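Local coordinates for ABC transporter periplasmic peptide-binding protein (Pseudoalteromonas, PDB 4QFL) that binds dipeptides such as Ala-Phe in the periplasm and probably delivers them to an ABC transporter for uptake, at residues A[122-127]-A[138-143]; A[165-168]-A[173-176]; A[192-197]-A[201-206]. All coordinates share one frame; numbering follows the deposited sequence.

Contact 1: A[122-127]-A[138-143]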
loop_
_atom_site.group_PDB
_atom_site.type_symbol
_atom_site.label_atom_id
_atom_site.label_comp_id
_atom_site.label_asym_id
_atom_site.label_seq_id
_atom_site.Cartn_x
_atom_site.Cartn_y
_atom_site.Cartn_z
ATOM N N PHE A 122 -4.648 16.079 10.529
ATOM C CA PHE A 122 -3.567 16.335 9.584
ATOM C C PHE A 122 -2.392 17.132 10.153
ATOM O O PHE A 122 -1.255 16.946 9.716
ATOM C CB PHE A 122 -4.107 16.864 8.245
ATOM C CG PHE A 122 -4.959 15.846 7.526
ATOM C CD1 PHE A 122 -4.370 14.791 6.847
ATOM C CD2 PHE A 122 -6.341 15.895 7.604
ATOM C CE1 PHE A 122 -5.133 13.839 6.233
ATOM C CE2 PHE A 122 -7.111 14.936 6.990
ATOM C CZ PHE A 122 -6.503 13.902 6.310
ATOM N N SER A 123 -2.640 17.975 11.149
ATOM C CA SER A 123 -1.526 18.631 11.810
ATOM C C SER A 123 -0.751 17.623 12.657
ATOM O O SER A 123 0.420 17.839 12.940
ATOM C CB SER A 123 -1.972 19.832 12.643
ATOM O OG SER A 123 -2.692 19.426 13.790
ATOM N N ARG A 124 -1.378 16.515 13.044
ATOM C CA ARG A 124 -0.633 15.464 13.741
ATOM C C ARG A 124 0.591 15.018 12.930
ATOM O O ARG A 124 1.609 14.612 13.487
ATOM C CB ARG A 124 -1.527 14.255 14.058
ATOM C CG ARG A 124 -0.761 13.076 14.660
ATOM C CD ARG A 124 -1.645 11.920 15.102
ATOM N NE ARG A 124 -0.845 10.886 15.763
ATOM C CZ ARG A 124 -1.328 9.715 16.167
ATOM N NH1 ARG A 124 -2.606 9.419 15.978
ATOM N NH2 ARG A 124 -0.534 8.834 16.749
ATOM N N LEU A 125 0.488 15.099 11.610
ATOM C CA LEU A 125 1.568 14.650 10.726
ATOM C C LEU A 125 2.739 15.634 10.608
ATOM O O LEU A 125 3.899 15.228 10.670
ATOM C CB LEU A 125 1.026 14.342 9.324
ATOM C CG LEU A 125 -0.229 13.485 9.251
ATOM C CD1 LEU A 125 -0.746 13.481 7.819
ATOM C CD2 LEU A 125 0.045 12.070 9.744
ATOM N N PHE A 126 2.445 16.921 10.448
ATOM C CA PHE A 126 3.500 17.878 10.125
ATOM C C PHE A 126 3.860 18.819 11.265
ATOM O O PHE A 126 4.908 19.456 11.232
ATOM C CB PHE A 126 3.112 18.717 8.907
ATOM C CG PHE A 126 1.943 19.626 9.150
ATOM C CD1 PHE A 126 2.093 20.787 9.880
ATOM C CD2 PHE A 126 0.694 19.320 8.647
ATOM C CE1 PHE A 126 1.022 21.618 10.111
ATOM C CE2 PHE A 126 -0.378 20.154 8.877
ATOM C CZ PHE A 126 -0.215 21.307 9.609
ATOM N N ASP A 127 2.987 18.927 12.255
ATOM C CA ASP A 127 3.183 19.898 13.320
ATOM C C ASP A 127 3.790 19.238 14.540
ATOM O O ASP A 127 3.136 18.453 15.214
ATOM C CB ASP A 127 1.850 20.548 13.685
ATOM C CG ASP A 127 2.010 21.788 14.538
ATOM O OD1 ASP A 127 3.091 21.989 15.137
ATOM O OD2 ASP A 127 1.033 22.558 14.621
ATOM N N ALA A 138 5.914 7.449 16.435
ATOM C CA ALA A 138 6.181 8.716 15.776
ATOM C C ALA A 138 6.484 8.514 14.285
ATOM O O ALA A 138 7.157 9.327 13.661
ATOM C CB ALA A 138 7.313 9.438 16.465
ATOM N N ASN A 139 5.973 7.428 13.716
ATOM C CA ASN A 139 6.141 7.168 12.295
ATOM C C ASN A 139 4.831 7.297 11.549
ATOM O O ASN A 139 3.828 6.723 11.958
ATOM C CB ASN A 139 6.712 5.771 12.068
ATOM C CG ASN A 139 8.175 5.666 12.468
ATOM O OD1 ASN A 139 8.583 4.708 13.129
ATOM N ND2 ASN A 139 8.972 6.655 12.074
ATOM N N TYR A 140 4.846 8.046 10.447
ATOM C CA TYR A 140 3.704 8.128 9.529
ATOM C C TYR A 140 4.217 7.835 8.126
ATOM O O TYR A 140 4.419 8.749 7.332
ATOM C CB TYR A 140 3.061 9.517 9.616
ATOM C CG TYR A 140 2.796 9.941 11.052
ATOM C CD1 TYR A 140 1.839 9.287 11.821
ATOM C CD2 TYR A 140 3.520 10.971 11.647
ATOM C CE1 TYR A 140 1.597 9.645 13.132
ATOM C CE2 TYR A 140 3.283 11.341 12.969
ATOM C CZ TYR A 140 2.320 10.673 13.704
ATOM O OH TYR A 140 2.071 11.021 15.015
ATOM N N PRO A 141 4.460 6.544 7.830
ATOM C CA PRO A 141 5.315 6.158 6.700
ATOM C C PRO A 141 4.861 6.662 5.325
ATOM O O PRO A 141 5.696 7.169 4.588
ATOM C CB PRO A 141 5.348 4.625 6.772
ATOM C CG PRO A 141 4.218 4.232 7.667
ATOM C CD PRO A 141 3.955 5.379 8.582
ATOM N N TYR A 142 3.590 6.535 4.962
ATOM C CA TYR A 142 3.197 7.040 3.652
ATOM C C TYR A 142 3.553 8.529 3.540
ATOM O O TYR A 142 4.211 8.975 2.600
ATOM C CB TYR A 142 1.700 6.847 3.370
ATOM C CG TYR A 142 1.372 7.305 1.969
ATOM C CD1 TYR A 142 1.709 6.519 0.878
ATOM C CD2 TYR A 142 0.790 8.545 1.732
ATOM C CE1 TYR A 142 1.455 6.932 -0.398
ATOM C CE2 TYR A 142 0.528 8.969 0.449
ATOM C CZ TYR A 142 0.872 8.160 -0.613
ATOM O OH TYR A 142 0.617 8.564 -1.904
ATOM N N PHE A 143 3.109 9.283 4.528
ATOM C CA PHE A 143 3.245 10.725 4.526
ATOM C C PHE A 143 4.695 11.203 4.602
ATOM O O PHE A 143 5.097 12.102 3.869
ATOM C CB PHE A 143 2.404 11.294 5.654
ATOM C CG PHE A 143 0.932 11.009 5.499
ATOM C CD1 PHE A 143 0.190 11.647 4.505
ATOM C CD2 PHE A 143 0.290 10.109 6.337
ATOM C CE1 PHE A 143 -1.173 11.396 4.360
ATOM C CE2 PHE A 143 -1.078 9.856 6.203
ATOM C CZ PHE A 143 -1.807 10.494 5.215
#
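L125 reaches from helix 115-126 into the angle between two aromatic rings, Y140 and F143. Its CB carries CG on the side opposite the carbonyl carbon (chi1 -48°), and this turns both methyls to the far segment. L125 CD2 lies 3.7 Å from Y140 CG, over one face of that ring but displaced to its rim. L125 CD1 sits almost centrally over the F143 ring, 3.7 Å from the ring centroid and 7° off the normal. Both are CH-pi contacts. L125 CD2 also comes within 3.9 Å of F143 CD2, so the leucine fills the corner between the rings. The opposite face of F143 has Y142 CD2 near its rim.

R124 meets the far end of the same tyrosine. Its chain is extended from CG to NE and crosses the Y140 side chain at about a right angle. CG packs against the hydroxyl. R124 NE then donates to Y140 OH at 3.0 Å, a bent bond of 144° with the oxygen tilted out of the guanidinium plane. The guanidinium and ring planes are nearly perpendicular. Y140 OH is also hydrogen-bonded to the backbone oxygen of H133, and R124 NH2 makes a salt bridge to D204. The buried polar ends are therefore tied to further parts of the chain.

Y140 is the N-cap residue of helix 141-145. The contact thus joins the start of that short helix to the C-terminal part of helix 115-126, whose F122 and F126 pack on strand 152-159.

Contact 2: A[165-168]-A[173-176]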
loop_
_atom_site.group_PDB
_atom_site.type_symbol
_atom_site.label_atom_id
_atom_site.label_comp_id
_atom_site.label_asym_id
_atom_site.label_seq_id
_atom_site.Cartn_x
_atom_site.Cartn_y
_atom_site.Cartn_z
ATOM N N PHE A 165 -5.796 24.368 3.485
ATOM C CA PHE A 165 -4.411 23.916 3.607
ATOM C C PHE A 165 -3.476 24.909 2.902
ATOM O O PHE A 165 -3.707 25.279 1.750
ATOM C CB PHE A 165 -4.222 22.523 2.975
ATOM C CG PHE A 165 -4.838 21.384 3.756
ATOM C CD1 PHE A 165 -6.218 21.235 3.844
ATOM C CD2 PHE A 165 -4.027 20.430 4.361
ATOM C CE1 PHE A 165 -6.783 20.170 4.551
ATOM C CE2 PHE A 165 -4.582 19.360 5.061
ATOM C CZ PHE A 165 -5.963 19.232 5.158
ATOM N N GLU A 166 -2.418 25.330 3.591
ATOM C CA GLU A 166 -1.398 26.180 2.984
ATOM C C GLU A 166 -0.122 25.371 2.755
ATOM O O GLU A 166 0.472 24.855 3.703
ATOM C CB GLU A 166 -1.099 27.383 3.877
ATOM C CG GLU A 166 -2.327 28.160 4.298
ATOM C CD GLU A 166 -2.866 29.040 3.186
ATOM O OE1 GLU A 166 -2.309 28.996 2.068
ATOM O OE2 GLU A 166 -3.844 29.782 3.430
ATOM N N LEU A 167 0.294 25.260 1.498
ATOM C CA LEU A 167 1.487 24.493 1.148
ATOM C C LEU A 167 2.712 25.385 0.921
ATOM O O LEU A 167 2.588 26.548 0.520
ATOM C CB LEU A 167 1.228 23.654 -0.105
ATOM C CG LEU A 167 -0.093 22.883 -0.108
ATOM C CD1 LEU A 167 -0.222 22.043 -1.368
ATOM C CD2 LEU A 167 -0.228 22.025 1.143
ATOM N N PHE A 168 3.893 24.833 1.183
ATOM C CA PHE A 168 5.132 25.561 0.959
ATOM C C PHE A 168 5.389 25.669 -0.531
ATOM O O PHE A 168 6.021 26.621 -0.998
ATOM C CB PHE A 168 6.304 24.858 1.634
ATOM C CG PHE A 168 6.319 25.013 3.123
ATOM C CD1 PHE A 168 6.377 26.268 3.696
ATOM C CD2 PHE A 168 6.270 23.908 3.952
ATOM C CE1 PHE A 168 6.385 26.419 5.075
ATOM C CE2 PHE A 168 6.275 24.047 5.334
ATOM C CZ PHE A 168 6.330 25.304 5.899
ATOM N N SER A 173 0.384 16.172 -6.995
ATOM C CA SER A 173 -0.083 14.885 -6.489
ATOM C C SER A 173 -0.844 15.064 -5.199
ATOM O O SER A 173 -1.304 14.097 -4.607
ATOM C CB SER A 173 1.099 13.947 -6.245
ATOM O OG SER A 173 2.007 14.529 -5.324
ATOM N N PHE A 174 -0.991 16.303 -4.757
ATOM C CA PHE A 174 -1.474 16.544 -3.401
ATOM C C PHE A 174 -2.866 15.956 -3.096
ATOM O O PHE A 174 -3.027 15.168 -2.164
ATOM C CB PHE A 174 -1.430 18.034 -3.078
ATOM C CG PHE A 174 -1.970 18.359 -1.734
ATOM C CD1 PHE A 174 -1.197 18.157 -0.610
ATOM C CD2 PHE A 174 -3.267 18.837 -1.590
ATOM C CE1 PHE A 174 -1.703 18.442 0.644
ATOM C CE2 PHE A 174 -3.776 19.117 -0.350
ATOM C CZ PHE A 174 -2.996 18.922 0.771
ATOM N N LEU A 175 -3.874 16.333 -3.873
ATOM C CA LEU A 175 -5.200 15.750 -3.666
ATOM C C LEU A 175 -5.172 14.218 -3.749
ATOM O O LEU A 175 -5.859 13.546 -2.986
ATOM C CB LEU A 175 -6.225 16.310 -4.657
ATOM C CG LEU A 175 -6.819 17.677 -4.320
ATOM C CD1 LEU A 175 -7.972 17.964 -5.237
ATOM C CD2 LEU A 175 -7.282 17.699 -2.885
ATOM N N ALA A 176 -4.389 13.667 -4.675
ATOM C CA ALA A 176 -4.299 12.207 -4.801
ATOM C C ALA A 176 -3.862 11.628 -3.468
ATOM O O ALA A 176 -4.437 10.657 -2.981
ATOM C CB ALA A 176 -3.335 11.804 -5.913
#
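F174 places its ring against two side chains of strand 162-167, L167 and F165. L167 CD1 lies over one face of the F174 ring, a CH-pi contact 4.2 Å from the centroid and offset toward the rim. The second methyl, L167 CD2, is 3.9 Å from F174 CE1. F165 meets the ring at its edge, with F165 CD2 4.0 Å from F174 CZ. The two phenylalanines form an offset edge-to-face pair, the edge of F174 directed to the face of F165. Their centroids are 6.0 Å apart and the planes stand at 63°.

The ring gets there because F174 CG is trans to the backbone N (chi1 177°), which sends it out from the first turn of helix 174-178 to the strand. F165 and L167 alternate with E166, so both point to the helix. With an alanine here instead of F174, L167 CD1 and F165 CD2 would lose the ring they rest on, and a gap would probably open between strand and helix.

V91 and L151 complete the surroundings of F174. Further out, F165 meets the F93 ring and packs on I155. Backbone bonds to V91 and K89 hold F165 and L167 in the sheet. E166 forms a salt bridge with R164 and a hydrogen bond with S90 OG.

This is a helix packed on an antiparallel four-stranded sheet, in which 162-167 lies between 90-95 and 152-159.

Contact 3: A[192-197]-A[201-206]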
loop_
_atom_site.group_PDB
_atom_site.type_symbol
_atom_site.label_atom_id
_atom_site.label_comp_id
_atom_site.label_asym_id
_atom_site.label_seq_id
_atom_site.Cartn_x
_atom_site.Cartn_y
_atom_site.Cartn_z
ATOM N N MET A 192 -8.340 14.462 22.552
ATOM C CA MET A 192 -8.204 15.402 23.663
ATOM C C MET A 192 -8.667 14.791 24.986
ATOM O O MET A 192 -8.140 15.110 26.052
ATOM C CB MET A 192 -8.981 16.688 23.361
ATOM C CG MET A 192 -8.352 17.544 22.275
ATOM S SD MET A 192 -6.551 17.610 22.451
ATOM C CE MET A 192 -6.033 16.498 21.151
ATOM N N ALA A 193 -9.648 13.902 24.902
ATOM C CA ALA A 193 -10.133 13.157 26.059
ATOM C C ALA A 193 -9.063 12.223 26.625
ATOM O O ALA A 193 -8.773 12.240 27.825
ATOM C CB ALA A 193 -11.365 12.360 25.681
ATOM N N LEU A 194 -8.488 11.395 25.761
ATOM C CA LEU A 194 -7.421 10.492 26.166
ATOM C C LEU A 194 -6.224 11.242 26.743
ATOM O O LEU A 194 -5.625 10.813 27.728
ATOM C CB LEU A 194 -6.986 9.635 24.979
ATOM C CG LEU A 194 -7.990 8.605 24.468
ATOM C CD1 LEU A 194 -7.384 7.851 23.306
ATOM C CD2 LEU A 194 -8.363 7.643 25.570
ATOM N N LYS A 195 -5.876 12.363 26.122
ATOM C CA LYS A 195 -4.786 13.204 26.608
ATOM C C LYS A 195 -5.010 13.591 28.067
ATOM O O LYS A 195 -4.105 13.481 28.894
ATOM C CB LYS A 195 -4.637 14.451 25.733
ATOM C CG LYS A 195 -3.568 15.429 26.169
ATOM C CD LYS A 195 -3.409 16.545 25.148
ATOM C CE LYS A 195 -2.740 17.772 25.752
ATOM N NZ LYS A 195 -1.339 17.521 26.189
ATOM N N ALA A 196 -6.224 14.026 28.384
ATOM C CA ALA A 196 -6.563 14.378 29.756
ATOM C C ALA A 196 -6.190 13.257 30.727
ATOM O O ALA A 196 -5.752 13.513 31.838
ATOM C CB ALA A 196 -8.033 14.707 29.866
ATOM N N ASN A 197 -6.356 12.012 30.306
ATOM C CA ASN A 197 -6.001 10.881 31.153
ATOM C C ASN A 197 -4.568 10.406 30.965
ATOM O O ASN A 197 -4.146 9.434 31.595
ATOM C CB ASN A 197 -6.955 9.711 30.900
ATOM C CG ASN A 197 -8.346 9.994 31.385
ATOM O OD1 ASN A 197 -8.560 10.947 32.132
ATOM N ND2 ASN A 197 -9.303 9.167 30.979
ATOM N N ASN A 201 -1.643 6.662 24.426
ATOM C CA ASN A 201 -1.219 5.382 23.874
ATOM C C ASN A 201 -2.390 4.543 23.412
ATOM O O ASN A 201 -2.210 3.524 22.752
ATOM C CB ASN A 201 -0.438 4.588 24.915
ATOM C CG ASN A 201 -1.325 4.088 26.056
ATOM O OD1 ASN A 201 -2.156 4.823 26.596
ATOM N ND2 ASN A 201 -1.161 2.828 26.413
ATOM N N LEU A 202 -3.592 4.965 23.781
ATOM C CA LEU A 202 -4.796 4.209 23.473
ATOM C C LEU A 202 -5.420 4.671 22.183
ATOM O O LEU A 202 -6.222 3.958 21.596
ATOM C CB LEU A 202 -5.820 4.382 24.585
ATOM C CG LEU A 202 -5.756 3.379 25.724
ATOM C CD1 LEU A 202 -4.330 2.916 25.994
ATOM C CD2 LEU A 202 -6.394 3.982 26.958
ATOM N N PHE A 203 -5.054 5.873 21.751
ATOM C CA PHE A 203 -5.711 6.508 20.622
ATOM C C PHE A 203 -5.675 5.649 19.365
ATOM O O PHE A 203 -6.691 5.472 18.698
ATOM C CB PHE A 203 -5.123 7.898 20.356
ATOM C CG PHE A 203 -5.954 8.730 19.429
ATOM C CD1 PHE A 203 -7.200 9.171 19.807
ATOM C CD2 PHE A 203 -5.486 9.070 18.176
ATOM C CE1 PHE A 203 -7.971 9.926 18.952
ATOM C CE2 PHE A 203 -6.259 9.830 17.319
ATOM C CZ PHE A 203 -7.497 10.255 17.713
ATOM N N ASP A 204 -4.510 5.094 19.057
ATOM C CA ASP A 204 -4.341 4.322 17.828
ATOM C C ASP A 204 -4.802 2.852 17.933
ATOM O O ASP A 204 -4.900 2.153 16.922
ATOM C CB ASP A 204 -2.879 4.400 17.365
ATOM C CG ASP A 204 -2.475 5.802 16.941
ATOM O OD1 ASP A 204 -3.342 6.533 16.441
ATOM O OD2 ASP A 204 -1.295 6.180 17.109
ATOM N N GLN A 205 -5.081 2.388 19.148
ATOM C CA GLN A 205 -5.416 0.982 19.369
ATOM C C GLN A 205 -6.910 0.764 19.500
ATOM O O GLN A 205 -7.442 -0.273 19.104
ATOM C CB GLN A 205 -4.771 0.479 20.649
ATOM C CG GLN A 205 -3.279 0.580 20.688
ATOM C CD GLN A 205 -2.730 -0.050 21.938
ATOM O OE1 GLN A 205 -2.636 -1.273 22.031
ATOM N NE2 GLN A 205 -2.383 0.779 22.924
ATOM N N TYR A 206 -7.575 1.736 20.102
ATOM C CA TYR A 206 -9.018 1.704 20.268
ATOM C C TYR A 206 -9.573 2.888 19.519
ATOM O O TYR A 206 -9.692 3.981 20.054
ATOM C CB TYR A 206 -9.385 1.760 21.741
ATOM C CG TYR A 206 -8.865 0.575 22.480
ATOM C CD1 TYR A 206 -7.591 0.586 23.018
ATOM C CD2 TYR A 206 -9.631 -0.571 22.621
ATOM C CE1 TYR A 206 -7.092 -0.508 23.704
ATOM C CE2 TYR A 206 -9.146 -1.672 23.303
ATOM C CZ TYR A 206 -7.871 -1.632 23.847
ATOM O OH TYR A 206 -7.364 -2.711 24.530
#
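L194 makes this contact with one methyl, CD1, which touches both L202 and F203. Its side chain is extended, with CG opposite the carbonyl carbon (chi1 -68°) and CD1 trans to CA (chi2 -180°). This pushes the methyl away from helix 188-196 and against the loop backbone. L194 CD1 lies 3.4 Å from F203 N and 3.9 Å from L202 C. The same L194 CD1 also packs against the side chains, 4.0 Å from L202 CB and 3.7 Å from F203 CB.

With CG trans to its backbone N (chi1 -166°), the F203 ring presents its edge to L194 CD1, which lies in the ring plane, 3.7 Å from F203 CD1. The ring also meets those of Y132 and Y190. L202 touches through CB.

L202 O accepts from both Q205 N and Y206 N. Q205 folds back so that Q205 NE2 donates to N201 O at 2.8 Å, nearly straight at the nitrogen but above the carbonyl plane.

After helix 188-196 the chain turns through a short link. Residues 201-205 have helical backbone angles without the regular helix bonds. The 201-206 segment crosses beside the helix on the way to strand 213-219, and L194 packs the two together.

The contacts follow one another along the chain, all within the range of the family 5 solute-binding proteins. Contact 1 touches both others. Its centre is about 14 Å from that of contact 2, where F122 CB packs on F165 CE2 at 4.1 Å. Contact 3 has its centre about 17 Å from that of contact 1 and is joined by a salt bridge, R124 NH2 to D204 OD2 at 2.8 Å. The centres of contacts 2 and 3 are about 28 Å apart, their nearest atoms about 15 Å. Helix 115-126 thus links the four-stranded sheet to the loop after helix 188-196, making one continuous part of the fold. The F143 side chain is about 12 Å from the bound alanine, not touching it.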